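Local coordinates for protein 433aa long hypothetical phosphoribosylglycinamide formyl transferase (Pyrococcus horikoshii, PDB 2DWC) that is of unknown function but belongs to the ATP-grasp proteins, pairing a Rossmann-like domain with an ATP-grasp domain that holds adenosine-5'-diphosphate, at residues N67-D72 / I90-L95; E44-D49 / A60-V65. All coordinates share one frame; numbering follows the deposited sequence.

Contact 1: residues N67-D72 / I90-L95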
ATOM      1  N   ASN B  67      11.213  21.227 -16.494  1.00 18.87           N
ATOM      2  CA  ASN B  67      12.358  20.566 -17.113  1.00 17.35           C
ATOM      3  C   ASN B  67      13.377  20.265 -15.977  1.00 13.26           C
ATOM      4  O   ASN B  67      14.008  21.173 -15.423  1.00 17.45           O
ATOM      5  CB  ASN B  67      12.949  21.527 -18.130  1.00 18.77           C
ATOM      6  CG  ASN B  67      14.248  21.018 -18.732  1.00 25.56           C
ATOM      7  OD1 ASN B  67      14.622  19.844 -18.574  1.00 23.80           O
ATOM      8  ND2 ASN B  67      14.949  21.906 -19.432  1.00 35.55           N
ATOM      9  N   MET B  68      13.480  18.982 -15.654  1.00 18.50           N
ATOM     10  CA  MET B  68      14.326  18.618 -14.531  1.00 17.96           C
ATOM     11  C   MET B  68      15.824  18.656 -14.903  1.00 18.04           C
ATOM     12  O   MET B  68      16.684  18.435 -14.050  1.00 19.38           O
ATOM     13  CB  MET B  68      13.791  17.299 -13.898  1.00 26.52           C
ATOM     14  CG  MET B  68      12.287  17.418 -13.152  1.00 14.82           C
ATOM     15  SD  MET B  68      12.216  15.861 -12.312  1.00 29.08           S
ATOM     16  CE  MET B  68      12.200  14.694 -13.668  1.00 31.27           C
ATOM     17  N   MET B  69      16.133  19.030 -16.164  1.00 18.56           N
ATOM     18  CA  MET B  69      17.514  19.245 -16.550  1.00 20.77           C
ATOM     19  C   MET B  69      17.846  20.740 -16.364  1.00 18.77           C
ATOM     20  O   MET B  69      18.995  21.187 -16.575  1.00 19.65           O
ATOM     21  CB  MET B  69      17.760  18.808 -18.012  1.00 21.03           C
ATOM     22  CG  MET B  69      17.669  17.303 -18.198  1.00 21.75           C
ATOM     23  SD  MET B  69      18.914  16.459 -17.169  1.00 28.28           S
ATOM     24  CE  MET B  69      20.432  17.161 -17.807  1.00 26.95           C
ATOM     25  N   ASP B  70      16.858  21.534 -15.928  1.00 15.56           N
ATOM     26  CA  ASP B  70      17.067  22.975 -15.710  1.00 14.63           C
ATOM     27  C   ASP B  70      17.362  23.237 -14.243  1.00 21.06           C
ATOM     28  O   ASP B  70      16.469  23.120 -13.376  1.00 18.04           O
ATOM     29  CB  ASP B  70      15.809  23.749 -16.148  1.00 21.99           C
ATOM     30  CG  ASP B  70      15.884  25.262 -15.817  1.00 29.51           C
ATOM     31  OD1 ASP B  70      14.932  25.992 -16.155  1.00 43.52           O
ATOM     32  OD2 ASP B  70      16.869  25.723 -15.229  1.00 37.17           O
ATOM     33  N   LYS B  71      18.625  23.562 -13.946  1.00 19.83           N
ATOM     34  CA  LYS B  71      19.026  23.798 -12.555  1.00 19.25           C
ATOM     35  C   LYS B  71      18.217  24.874 -11.827  1.00 20.40           C
ATOM     36  O   LYS B  71      17.952  24.760 -10.635  1.00 19.01           O
ATOM     37  CB  LYS B  71      20.510  24.183 -12.516  1.00 21.01           C
ATOM     38  CG  LYS B  71      20.971  24.584 -11.174  1.00 22.14           C
ATOM     39  CD  LYS B  71      22.522  24.637 -11.165  1.00 32.33           C
ATOM     40  CE  LYS B  71      23.033  25.854 -11.925  1.00 28.39           C
ATOM     41  NZ  LYS B  71      24.569  25.895 -11.934  1.00 26.46           N
ATOM     42  N   ASP B  72      17.862  25.955 -12.532  1.00 17.71           N
ATOM     43  CA  ASP B  72      17.111  27.059 -11.916  1.00 19.52           C
ATOM     44  C   ASP B  72      15.697  26.605 -11.483  1.00 13.55           C
ATOM     45  O   ASP B  72      15.178  27.081 -10.444  1.00 15.44           O
ATOM     46  CB  ASP B  72      16.842  28.194 -12.926  1.00 32.12           C
ATOM     47  CG  ASP B  72      18.007  29.128 -13.166  1.00 44.96           C
ATOM     48  OD1 ASP B  72      19.113  28.937 -12.595  1.00 31.29           O
ATOM     49  OD2 ASP B  72      17.756  30.089 -13.971  1.00 36.23           O
ATOM     50  N   ILE B  90      15.070   9.340 -11.305  1.00 25.40           N
ATOM     51  CA  ILE B  90      15.635   9.097 -12.620  1.00 33.43           C
ATOM     52  C   ILE B  90      17.037   9.659 -12.724  1.00 36.08           C
ATOM     53  O   ILE B  90      17.490  10.387 -11.846  1.00 36.07           O
ATOM     54  CB  ILE B  90      14.764   9.727 -13.694  1.00 31.54           C
ATOM     55  CG1 ILE B  90      14.576  11.223 -13.434  1.00 35.52           C
ATOM     56  CG2 ILE B  90      13.433   9.037 -13.680  1.00 32.33           C
ATOM     57  CD1 ILE B  90      13.990  11.969 -14.625  1.00 40.51           C
ATOM     58  N   GLU B  91      17.740   9.274 -13.782  1.00 34.84           N
ATOM     59  CA  GLU B  91      19.095   9.748 -14.013  1.00 38.64           C
ATOM     60  C   GLU B  91      19.093  11.113 -14.713  1.00 30.99           C
ATOM     61  O   GLU B  91      20.008  11.908 -14.503  1.00 36.02           O
ATOM     62  CB  GLU B  91      19.863   8.734 -14.877  1.00 41.43           C
ATOM     63  CG  GLU B  91      21.278   9.150 -15.158  1.00 49.16           C
ATOM     64  CD  GLU B  91      21.746   8.689 -16.531  1.00 69.29           C
ATOM     65  OE1 GLU B  91      21.590   7.469 -16.826  1.00 58.01           O
ATOM     66  OE2 GLU B  91      22.267   9.550 -17.301  1.00 69.17           O
ATOM     67  N   ALA B  92      18.056  11.379 -15.524  1.00 33.87           N
ATOM     68  CA  ALA B  92      17.954  12.633 -16.293  1.00 32.67           C
ATOM     69  C   ALA B  92      17.537  13.846 -15.464  1.00 30.56           C
ATOM     70  O   ALA B  92      16.480  14.451 -15.657  1.00 27.12           O
ATOM     71  CB  ALA B  92      17.017  12.454 -17.461  1.00 39.67           C
ATOM     72  N   ILE B  93      18.387  14.167 -14.510  1.00 25.38           N
ATOM     73  CA  ILE B  93      18.181  15.300 -13.647  1.00 24.37           C
ATOM     74  C   ILE B  93      19.461  16.127 -13.739  1.00 24.98           C
ATOM     75  O   ILE B  93      20.546  15.594 -13.961  1.00 25.48           O
ATOM     76  CB  ILE B  93      17.928  14.835 -12.195  1.00 29.61           C
ATOM     77  CG1 ILE B  93      16.531  14.212 -12.084  1.00 33.64           C
ATOM     78  CG2 ILE B  93      18.052  15.988 -11.240  1.00 30.75           C
ATOM     79  CD1 ILE B  93      16.367  13.396 -10.829  1.00 41.08           C
ATOM     80  N   ASN B  94      19.352  17.435 -13.589  1.00 18.98           N
ATOM     81  CA  ASN B  94      20.553  18.260 -13.636  1.00 19.22           C
ATOM     82  C   ASN B  94      21.497  17.847 -12.503  1.00 19.37           C
ATOM     83  O   ASN B  94      21.167  17.995 -11.315  1.00 19.50           O
ATOM     84  CB  ASN B  94      20.177  19.737 -13.489  1.00 20.00           C
ATOM     85  CG  ASN B  94      21.373  20.666 -13.677  1.00 27.60           C
ATOM     86  OD1 ASN B  94      22.287  20.710 -12.840  1.00 21.92           O
ATOM     87  ND2 ASN B  94      21.370  21.413 -14.785  1.00 19.21           N
ATOM     88  N   LEU B  95      22.692  17.339 -12.854  1.00 18.57           N
ATOM     89  CA  LEU B  95      23.621  16.884 -11.801  1.00 20.31           C
ATOM     90  C   LEU B  95      24.271  18.009 -11.002  1.00 25.52           C
ATOM     91  O   LEU B  95      24.472  17.882  -9.791  1.00 19.81           O
ATOM     92  CB  LEU B  95      24.692  15.960 -12.417  1.00 21.92           C
ATOM     93  CG  LEU B  95      24.187  14.783 -13.247  1.00 28.84           C
ATOM     94  CD1 LEU B  95      25.410  14.134 -13.952  1.00 33.79           C
ATOM     95  CD2 LEU B  95      23.426  13.762 -12.369  1.00 28.26           C
TER

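Contact 2: residues E44-D49 / A60-V65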
ATOM      1  N   GLU B  44       4.798  14.427   4.394  1.00 13.82           N
ATOM      2  CA  GLU B  44       4.341  15.286   3.309  1.00 12.53           C
ATOM      3  C   GLU B  44       5.145  14.989   2.050  1.00 10.60           C
ATOM      4  O   GLU B  44       6.362  14.868   2.100  1.00 13.61           O
ATOM      5  CB  GLU B  44       4.509  16.752   3.735  1.00 12.01           C
ATOM      6  CG  GLU B  44       3.774  17.749   2.784  1.00 16.10           C
ATOM      7  CD  GLU B  44       3.479  19.099   3.443  1.00 18.15           C
ATOM      8  OE1 GLU B  44       3.623  20.133   2.751  1.00 17.67           O
ATOM      9  OE2 GLU B  44       3.076  19.130   4.636  1.00 16.12           O
ATOM     10  N   VAL B  45       4.470  14.932   0.902  1.00 13.30           N
ATOM     11  CA  VAL B  45       5.134  14.591  -0.368  1.00 13.93           C
ATOM     12  C   VAL B  45       4.954  15.647  -1.445  1.00 14.50           C
ATOM     13  O   VAL B  45       3.823  16.049  -1.723  1.00 14.57           O
ATOM     14  CB  VAL B  45       4.523  13.289  -0.980  1.00 14.28           C
ATOM     15  CG1 VAL B  45       5.271  12.887  -2.269  1.00 13.43           C
ATOM     16  CG2 VAL B  45       4.642  12.156   0.037  1.00 15.17           C
ATOM     17  N   VAL B  46       6.061  16.073  -2.049  1.00 13.66           N
ATOM     18  CA  VAL B  46       5.982  17.014  -3.156  1.00 11.65           C
ATOM     19  C   VAL B  46       6.625  16.224  -4.308  1.00 12.14           C
ATOM     20  O   VAL B  46       7.728  15.697  -4.169  1.00 13.58           O
ATOM     21  CB  VAL B  46       6.759  18.274  -2.864  1.00 15.51           C
ATOM     22  CG1 VAL B  46       6.732  19.183  -4.087  1.00 15.84           C
ATOM     23  CG2 VAL B  46       6.113  18.975  -1.716  1.00 14.86           C
ATOM     24  N   ALA B  47       5.898  16.136  -5.425  1.00 13.70           N
ATOM     25  CA  ALA B  47       6.347  15.342  -6.575  1.00 14.22           C
ATOM     26  C   ALA B  47       6.639  16.231  -7.763  1.00 14.10           C
ATOM     27  O   ALA B  47       5.801  17.051  -8.135  1.00 16.27           O
ATOM     28  CB  ALA B  47       5.207  14.344  -6.937  1.00 14.91           C
ATOM     29  N   VAL B  48       7.782  16.008  -8.389  1.00 11.90           N
ATOM     30  CA  VAL B  48       8.204  16.808  -9.543  1.00 15.72           C
ATOM     31  C   VAL B  48       8.423  15.932 -10.765  1.00 16.25           C
ATOM     32  O   VAL B  48       8.927  14.801 -10.665  1.00 15.85           O
ATOM     33  CB  VAL B  48       9.574  17.504  -9.216  1.00 12.58           C
ATOM     34  CG1 VAL B  48      10.017  18.491 -10.354  1.00 14.69           C
ATOM     35  CG2 VAL B  48       9.441  18.263  -7.867  1.00 15.15           C
ATOM     36  N   ASP B  49       8.031  16.437 -11.928  1.00 12.66           N
ATOM     37  CA  ASP B  49       8.341  15.729 -13.160  1.00 14.64           C
ATOM     38  C   ASP B  49       8.145  16.680 -14.344  1.00 17.62           C
ATOM     39  O   ASP B  49       7.813  17.850 -14.146  1.00 16.91           O
ATOM     40  CB  ASP B  49       7.520  14.438 -13.337  1.00 15.22           C
ATOM     41  CG  ASP B  49       8.295  13.361 -14.103  1.00 19.33           C
ATOM     42  OD1 ASP B  49       8.938  13.670 -15.153  1.00 19.52           O
ATOM     43  OD2 ASP B  49       8.223  12.168 -13.699  1.00 18.25           O
ATOM     44  N   ALA B  60       0.628  12.432  -4.305  1.00 14.76           N
ATOM     45  CA  ALA B  60       1.322  13.452  -3.535  1.00 14.84           C
ATOM     46  C   ALA B  60       0.425  14.578  -3.037  1.00 16.77           C
ATOM     47  O   ALA B  60      -0.681  14.818  -3.537  1.00 17.37           O
ATOM     48  CB  ALA B  60       2.446  14.041  -4.400  1.00 13.80           C
ATOM     49  N   HIS B  61       0.907  15.275  -2.030  1.00 14.74           N
ATOM     50  CA  HIS B  61       0.175  16.435  -1.526  1.00 13.45           C
ATOM     51  C   HIS B  61       0.243  17.607  -2.534  1.00 19.63           C
ATOM     52  O   HIS B  61      -0.741  18.337  -2.707  1.00 19.65           O
ATOM     53  CB  HIS B  61       0.808  16.906  -0.219  1.00 13.90           C
ATOM     54  CG  HIS B  61       0.604  15.940   0.903  1.00 14.09           C
ATOM     55  ND1 HIS B  61       1.544  14.992   1.242  1.00 15.65           N
ATOM     56  CD2 HIS B  61      -0.445  15.764   1.758  1.00 14.13           C
ATOM     57  CE1 HIS B  61       1.089  14.264   2.251  1.00 14.38           C
ATOM     58  NE2 HIS B  61      -0.114  14.707   2.580  1.00 13.86           N
ATOM     59  N   ARG B  62       1.388  17.800  -3.190  1.00 15.04           N
ATOM     60  CA  ARG B  62       1.521  18.921  -4.150  1.00 15.20           C
ATOM     61  C   ARG B  62       2.480  18.493  -5.249  1.00 15.88           C
ATOM     62  O   ARG B  62       3.301  17.588  -5.038  1.00 15.51           O
ATOM     63  CB  ARG B  62       2.202  20.141  -3.477  1.00 20.54           C
ATOM     64  CG  ARG B  62       1.395  21.214  -2.794  1.00 40.81           C
ATOM     65  CD  ARG B  62       2.367  22.425  -2.447  1.00 36.52           C
ATOM     66  NE  ARG B  62       3.514  22.130  -1.552  1.00 23.65           N
ATOM     67  CZ  ARG B  62       3.378  21.521  -0.379  1.00 20.68           C
ATOM     68  NH1 ARG B  62       2.176  21.147   0.040  1.00 21.44           N
ATOM     69  NH2 ARG B  62       4.432  21.274   0.390  1.00 18.12           N
ATOM     70  N   SER B  63       2.462  19.197  -6.384  1.00 13.11           N
ATOM     71  CA  SER B  63       3.400  18.814  -7.459  1.00 10.83           C
ATOM     72  C   SER B  63       3.947  20.064  -8.159  1.00 13.66           C
ATOM     73  O   SER B  63       3.363  21.147  -8.035  1.00 16.19           O
ATOM     74  CB  SER B  63       2.671  17.887  -8.434  1.00 19.11           C
ATOM     75  OG  SER B  63       1.644  18.601  -9.122  1.00 23.10           O
ATOM     76  N   TYR B  64       5.075  19.900  -8.854  1.00 15.02           N
ATOM     77  CA  TYR B  64       5.670  20.962  -9.674  1.00 14.15           C
ATOM     78  C   TYR B  64       6.000  20.279 -11.002  1.00 21.22           C
ATOM     79  O   TYR B  64       6.408  19.138 -11.011  1.00 15.07           O
ATOM     80  CB  TYR B  64       6.972  21.503  -9.086  1.00 15.52           C
ATOM     81  CG  TYR B  64       6.788  22.329  -7.842  1.00 14.24           C
ATOM     82  CD1 TYR B  64       6.671  21.735  -6.593  1.00 14.19           C
ATOM     83  CD2 TYR B  64       6.785  23.745  -7.917  1.00 15.43           C
ATOM     84  CE1 TYR B  64       6.556  22.515  -5.418  1.00 14.83           C
ATOM     85  CE2 TYR B  64       6.683  24.526  -6.771  1.00 16.20           C
ATOM     86  CZ  TYR B  64       6.575  23.914  -5.524  1.00 17.27           C
ATOM     87  OH  TYR B  64       6.548  24.724  -4.433  1.00 17.10           O
ATOM     88  N   VAL B  65       5.798  20.990 -12.112  1.00 14.73           N
ATOM     89  CA  VAL B  65       6.062  20.440 -13.442  1.00 13.29           C
ATOM     90  C   VAL B  65       7.073  21.315 -14.134  1.00 14.55           C
ATOM     91  O   VAL B  65       6.911  22.539 -14.223  1.00 16.40           O
ATOM     92  CB  VAL B  65       4.734  20.417 -14.302  1.00 13.91           C
ATOM     93  CG1 VAL B  65       5.027  19.904 -15.742  1.00 15.57           C
ATOM     94  CG2 VAL B  65       3.672  19.541 -13.641  1.00 17.79           C
TER

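Contact 1: residues N67-D72 / I90-L95
Met68 O accepts a hydrogen bond from Asn94 N at 2.9 Å, and Ile93 CA adds a weaker CH···O contact to the same oxygen at 3.5 Å. The next carbonyl is taken by the Asn94 side chain, whose CG stands anti to the backbone N (chi1 -174°). Asn94 ND2 reaches Met69 O at 3.0 Å in an almost straight bond (175° at the hydrogen); the oxygen lies in the plane of the amide, while the nitrogen stands above the carbonyl plane of Met69. Because Asn94 OD1 accepts from Ala97 N as the N-cap of helix 95-103, both ends of the amide are held and its flip is decided. Lys71 CB packs beside it, 3.7 Å from Asn94 ND2, before the chain leads away to a salt bridge with Glu100.

The two methionines work differently. Met69, bent at chi2 and chi3, lays its sulfur on the loop backbone, with Met69 SD 3.4 Å from Ala92 C. Met68 crosses Ile90 at about a right angle, and Met68 CE presses against Ile90 CD1 at 3.4 Å, tighter than a usual methyl contact. An Asx turn, Asn67 OD1 accepting from Met69 N, precedes helix 71-81, which Asp70 N-caps. One asparagine thus ties the starts of two helices together, capping one and binding the turn that leads into the other.

Contact 2: residues E44-D49 / A60-V65
Glu44 reaches across to Arg62 in a salt bridge: Arg62 NH2 donates to Glu44 OE1 at 2.7 Å, onto the anti lone pair, with a weaker bond from NH1. The oxygen lies in the guanidinium plane, yet the carboxylate is turned 85° against it. At Val45 the strand partner is a ring: Val45 N donates to His61 ND1 at 2.9 Å. His61 NE2 pairs with Gln58 OE1 of the second subunit, consistent with a neutral ring protonated on NE2. Val45 O takes two weak bonds, from His61 N and Arg62 N.

Val46 splits its branches. Val46 CG1 meets the edge of the Tyr64 ring, 3.6 Å from Tyr64 CD1, while CG2 sits 3.5 Å from Arg62 NH2. The parallel pairing runs from Val46 opposite Arg62 to Asp49 opposite Val65: Ala47 N donates to Arg62 O at 3.0 Å and Ala47 O accepts from Tyr64 N. On the other face Ala47 CB touches Ala60 CB at 3.8 Å. Val48 CG1 rests 3.7 Å from Tyr64 O, and Asp49 N donates to that same Tyr64 O at 3.3 Å.

The two strands belong to a beta-alpha-beta unit, with helix 55-59 packing Met57 against Ala47, Asp49, Ser63 and Val65. Helix 71-81 lies on the Val46, Val48 and Tyr64 face, where Glu81 pairs with Arg62 and the Tyr64 hydroxyl. Strand 44-49 is inner, bonded to 21-25 beyond; 62-65 is outermost in this chain's parallel sheet.

How the contacts relate
Contact 2 closes before contact 1 opens, and strand 62-65 is followed by the 67-70 turn that leads into helix 71-81. Their centres lie 16 Å apart, but Met68 bridges them: Met68 CG packs 3.8 Å from Val48 CG1, and Met68 CE lies 3.7 Å from Asp49 OD1. Met68 and Asp49 both also touch the glycine-rich segment that follows strand 21-25 and enters helix 29-40, consistent with a Rossmann-type fold; Asp49 OD2 accepts from Ser27 N there, with a sulfate ion, probably from the crystallisation liquor, about 6 Å from the Asp49 side chain. Bound adenosine-5'-diphosphate is farther away, about 12 Å from the Ile90 side chain of contact 1.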